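Local coordinates for periplasmic sensor hybrid histidine kinase (Anaeromyxobacter dehalogenans, PDB 4K0D), which senses periplasmic signals through a helical-bundle sensor domain, the fragment crystallised, and as a full-length protein is an ATP-dependent sensor histidine kinase, at the interface of chains A and B. Numbering follows the deposited sequence. Chains: chain A/B, Periplasmic sensor hybrid histidine kinase.

Contact 1: the interface of chains A and B. Residues chain A 13-14, 16-17, 20; chain B 24, 28, 31, 58.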
# COMPACT_ATOMS: atom_id res chain seq x y z
N LEU A 13 12.72 -8.58 -1.61
CA LEU A 13 11.56 -8.54 -0.70
C LEU A 13 11.23 -7.14 -0.27
O LEU A 13 10.09 -6.82 0.09
CB LEU A 13 11.80 -9.40 0.54
CG LEU A 13 11.99 -10.84 0.16
CD1 LEU A 13 12.06 -11.63 1.45
CD2 LEU A 13 10.81 -11.31 -0.72
N GLU A 14 12.24 -6.29 -0.32
CA GLU A 14 12.10 -4.92 0.17
C GLU A 14 11.37 -4.03 -0.81
O GLU A 14 11.04 -2.88 -0.52
CB GLU A 14 13.50 -4.39 0.42
CG GLU A 14 14.15 -5.06 1.64
CD GLU A 14 13.46 -4.66 2.93
OE1 GLU A 14 12.55 -3.77 2.96
OE2 GLU A 14 13.87 -5.23 3.93
N ILE A 16 8.40 -4.84 -1.66
CA ILE A 16 6.97 -4.96 -1.27
C ILE A 16 6.39 -3.65 -0.83
O ILE A 16 5.49 -3.16 -1.46
CB ILE A 16 6.81 -6.02 -0.18
CG1 ILE A 16 7.05 -7.38 -0.82
CG2 ILE A 16 5.44 -6.01 0.48
CD1 ILE A 16 7.11 -8.50 0.17
N GLY A 17 6.93 -3.06 0.23
CA GLY A 17 6.40 -1.84 0.79
C GLY A 17 6.27 -0.74 -0.26
O GLY A 17 5.22 -0.16 -0.44
N ALA A 20 3.57 -1.56 -2.96
CA ALA A 20 2.21 -1.44 -2.46
C ALA A 20 1.90 0.03 -2.35
O ALA A 20 0.78 0.43 -2.64
CB ALA A 20 2.02 -2.11 -1.11
N ALA B 24 1.44 -2.04 4.41
CA ALA B 24 2.49 -2.75 3.65
C ALA B 24 3.80 -2.66 4.38
O ALA B 24 4.59 -3.62 4.43
CB ALA B 24 2.63 -2.20 2.25
N SER B 28 6.21 -5.59 5.65
CA SER B 28 7.67 -5.63 5.32
C SER B 28 8.62 -5.66 6.56
O SER B 28 9.59 -6.47 6.63
CB SER B 28 7.97 -4.47 4.39
OG SER B 28 9.11 -4.67 3.60
N LEU B 31 8.55 -9.17 7.91
CA LEU B 31 9.38 -10.04 7.09
C LEU B 31 10.82 -9.80 7.40
O LEU B 31 11.60 -10.73 7.51
CB LEU B 31 9.19 -9.77 5.61
CG LEU B 31 7.90 -10.40 5.08
CD1 LEU B 31 7.51 -9.91 3.71
CD2 LEU B 31 8.03 -11.92 5.06
N ARG B 58 13.22 -0.75 13.15
CA ARG B 58 12.33 -0.54 12.04
C ARG B 58 10.90 -1.10 12.30
O ARG B 58 9.91 -0.44 12.00
CB ARG B 58 12.93 -1.16 10.83
CG ARG B 58 12.01 -1.13 9.67
CD ARG B 58 12.74 -1.69 8.47
NE ARG B 58 11.83 -2.00 7.39
CZ ARG B 58 12.15 -2.71 6.32
NH1 ARG B 58 13.39 -3.14 6.15
NH2 ARG B 58 11.22 -2.98 5.40
O HOH W 1 10.05 -6.95 2.76
O HOH W 2 9.53 -2.90 1.83
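An ion pair ties the two protomers together at one side of this helix-packing patch. A:Glu14, in the short break between helices 6-13 and 16-42, and B:Arg58 of helix 46-68 reach for each other tip to tip. The arginine is extended from CG to NE and presents its terminal nitrogens end-on. NH2 of B:Arg58 donates to carboxylate oxygen OE1 of A:Glu14 at 2.9 Å, a salt bridge that uses the syn lone pair. Alongside it, NH1 of B:Arg58 donates to OE2 of A:Glu14 at 3.1 Å in a straighter bond (164° at the hydrogen), but meets this oxygen from above the carboxylate plane. Both oxygens lie close to the guanidinium plane, whereas the two flat groups are turned 46° apart, so the fork is twisted. The bend of A:Glu14 at chi2 (-69°) brings its carboxylate round toward the partner chain.

Beside the ion pair, the interaction is carried by water. The hydroxyl OG of B:Ser28, anti to its backbone N, touches two waters, one of them at 2.6 Å. That water lies 2.7 Å from the carbonyl O of A:Leu13. The other is 2.8 Å from the carbonyl O of A:Glu14 and also bonds the amide N of A:Gly17. Backbone groups around the break between helices 6-13 and 16-42 are thereby linked to the serine of the opposite chain.

Apolar contact completes the patch, where helices 16-42 of both chains run close together. CB of A:Ala20 presses on CB of B:Ala24 at 3.4 Å, tighter than normal van der Waals contact, and A:Gly17 offers its CA to the same methyl. Further along, A:Ile16 and B:Leu31 cross at about a right angle, their CD1 methyls 3.8 Å apart. The small residues are consistent with close approach of the paired helices, and the ion pair and waters are likely to set their register in what may be the signalling dimer.

Contact 2: the interface of chains A and B. Residues chain A 10, 13-14, 142, 145-146; chain B 31-32, 34-35.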
# COMPACT_ATOMS: atom_id res chain seq x y z
N ASP A 10 17.09 -10.02 -0.24
CA ASP A 10 16.51 -9.02 0.62
C ASP A 10 16.10 -7.84 -0.20
O ASP A 10 15.08 -7.30 -0.01
CB ASP A 10 17.44 -8.56 1.71
CG ASP A 10 16.69 -7.71 2.72
OD1 ASP A 10 15.49 -7.97 2.83
OD2 ASP A 10 17.26 -6.82 3.39
N LEU A 13 12.72 -8.58 -1.61
CA LEU A 13 11.56 -8.54 -0.70
C LEU A 13 11.23 -7.14 -0.27
O LEU A 13 10.09 -6.82 0.09
CB LEU A 13 11.80 -9.40 0.54
CG LEU A 13 11.99 -10.84 0.16
CD1 LEU A 13 12.06 -11.63 1.45
CD2 LEU A 13 10.81 -11.31 -0.72
N GLU A 14 12.24 -6.29 -0.32
CA GLU A 14 12.10 -4.92 0.17
C GLU A 14 11.37 -4.03 -0.81
O GLU A 14 11.04 -2.88 -0.52
CB GLU A 14 13.50 -4.39 0.42
CG GLU A 14 14.15 -5.06 1.64
CD GLU A 14 13.46 -4.66 2.93
OE1 GLU A 14 12.55 -3.77 2.96
OE2 GLU A 14 13.87 -5.23 3.93
N SER A 142 8.28 -14.93 -0.81
CA SER A 142 8.70 -14.70 0.54
C SER A 142 9.09 -16.04 1.10
O SER A 142 10.22 -16.23 1.65
CB SER A 142 7.58 -14.05 1.36
N ILE A 145 12.47 -17.52 0.03
CA ILE A 145 13.65 -16.90 0.62
C ILE A 145 13.85 -17.25 2.09
O ILE A 145 14.93 -17.67 2.51
CB ILE A 145 13.62 -15.41 0.42
CG1 ILE A 145 13.95 -15.13 -1.04
CG2 ILE A 145 14.61 -14.72 1.32
CD1 ILE A 145 13.43 -13.83 -1.53
N LEU A 146 12.80 -17.11 2.88
CA LEU A 146 12.90 -17.45 4.30
C LEU A 146 13.03 -18.96 4.54
O LEU A 146 13.15 -19.38 5.69
CB LEU A 146 11.72 -16.87 5.10
CG LEU A 146 11.62 -15.35 5.11
CD1 LEU A 146 10.23 -14.86 5.65
CD2 LEU A 146 12.74 -14.75 5.93
N LEU B 31 8.55 -9.17 7.91
CA LEU B 31 9.38 -10.04 7.09
C LEU B 31 10.82 -9.80 7.40
O LEU B 31 11.60 -10.73 7.51
CB LEU B 31 9.19 -9.77 5.61
CG LEU B 31 7.90 -10.40 5.08
CD1 LEU B 31 7.51 -9.91 3.71
CD2 LEU B 31 8.03 -11.92 5.06
N HIS B 32 11.19 -8.53 7.51
CA HIS B 32 12.58 -8.14 7.56
C HIS B 32 13.15 -8.62 8.90
O HIS B 32 14.27 -9.09 8.95
CB HIS B 32 12.81 -6.64 7.31
CG HIS B 32 14.27 -6.25 7.24
ND1 HIS B 32 15.03 -6.45 6.12
CD2 HIS B 32 15.09 -5.71 8.17
CE1 HIS B 32 16.28 -6.08 6.35
NE2 HIS B 32 16.35 -5.62 7.59
N SER B 34 12.16 -11.31 10.40
CA SER B 34 12.32 -12.72 10.17
C SER B 34 13.52 -13.03 9.35
O SER B 34 14.21 -13.99 9.64
CB SER B 34 11.10 -13.31 9.48
OG SER B 34 10.17 -13.63 10.48
N LEU B 35 13.76 -12.24 8.31
CA LEU B 35 14.84 -12.55 7.43
C LEU B 35 16.20 -12.31 8.09
O LEU B 35 17.08 -13.11 7.90
CB LEU B 35 14.75 -11.77 6.15
CG LEU B 35 15.93 -11.84 5.20
CD1 LEU B 35 15.54 -11.64 3.75
CD2 LEU B 35 16.86 -10.73 5.59
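Helix 6-13 of chain A, the break that follows it and the end of helix 116-146 face the middle of helix 16-42 of chain B. The hydrophobic half is built around A:Leu146, whose two methyl branches do different work. CD2 of A:Leu146 pushes against the backbone of the partner, 3.4 Å from CA of B:Leu35, a tight fit for carbon atoms. CD1 of A:Leu146 turns the other way and meets CD2 of B:Leu31 at 3.7 Å, the two side chains crossing at about a right angle. B:Leu35, with CG anti to the backbone N (chi1 172°), points its CD1 obliquely between chain A residues. CD1 of B:Leu35 lies 4.0 Å from CG2 of A:Ile145 and near CD1 of A:Leu13, so that both helices of chain A rest on one leucine.

The polar half is a metal site. A:Asp10 and A:Glu14 bind a zinc ion, and the histidine at position 32 is also a ligand of that site; the geometry implies that it is B:His32, from the other chain. The B:His32 ring is met at its edge, in plane, by the carboxylate carbon of A:Asp10, and the two planes are only 27° apart. A:Asp10 holds its CG anti to the backbone N, which turns the carboxylate toward the ring. An alanine here would remove a carboxylate ligand and would probably weaken zinc binding and the bridge between the protomers. B:Leu35 also covers this site from the apolar side, with its CD1 3.8 Å from OD1 of A:Asp10. The side chains of A:Glu14 and B:His32 cross at about a right angle, the carboxylate plane 63° from the ring. The nearness of these polar atoms is best read as convergence on a shared metal: ND1 of B:His32 lies 2.8 Å from OE2 of A:Glu14 and 3.5 Å from OD2 of A:Asp10.

Contacts 1 and 2 are neighbouring stretches of one two-fold interface, with C-alpha centres about 8 Å apart, and each recurs with the chains exchanged. They share A:Leu13, A:Glu14 and B:Leu31, and helix 16-42 of chain B takes part in both, joined in contact 1 by helix 46-68. A:Glu14 joins them most directly, since its carboxylate serves the arginine in contact 1 and the zinc site in contact 2. Metal binding and the ion pair are therefore likely to be coupled, and a shift of helix 16-42 in one protomer would probably be felt in both contacts.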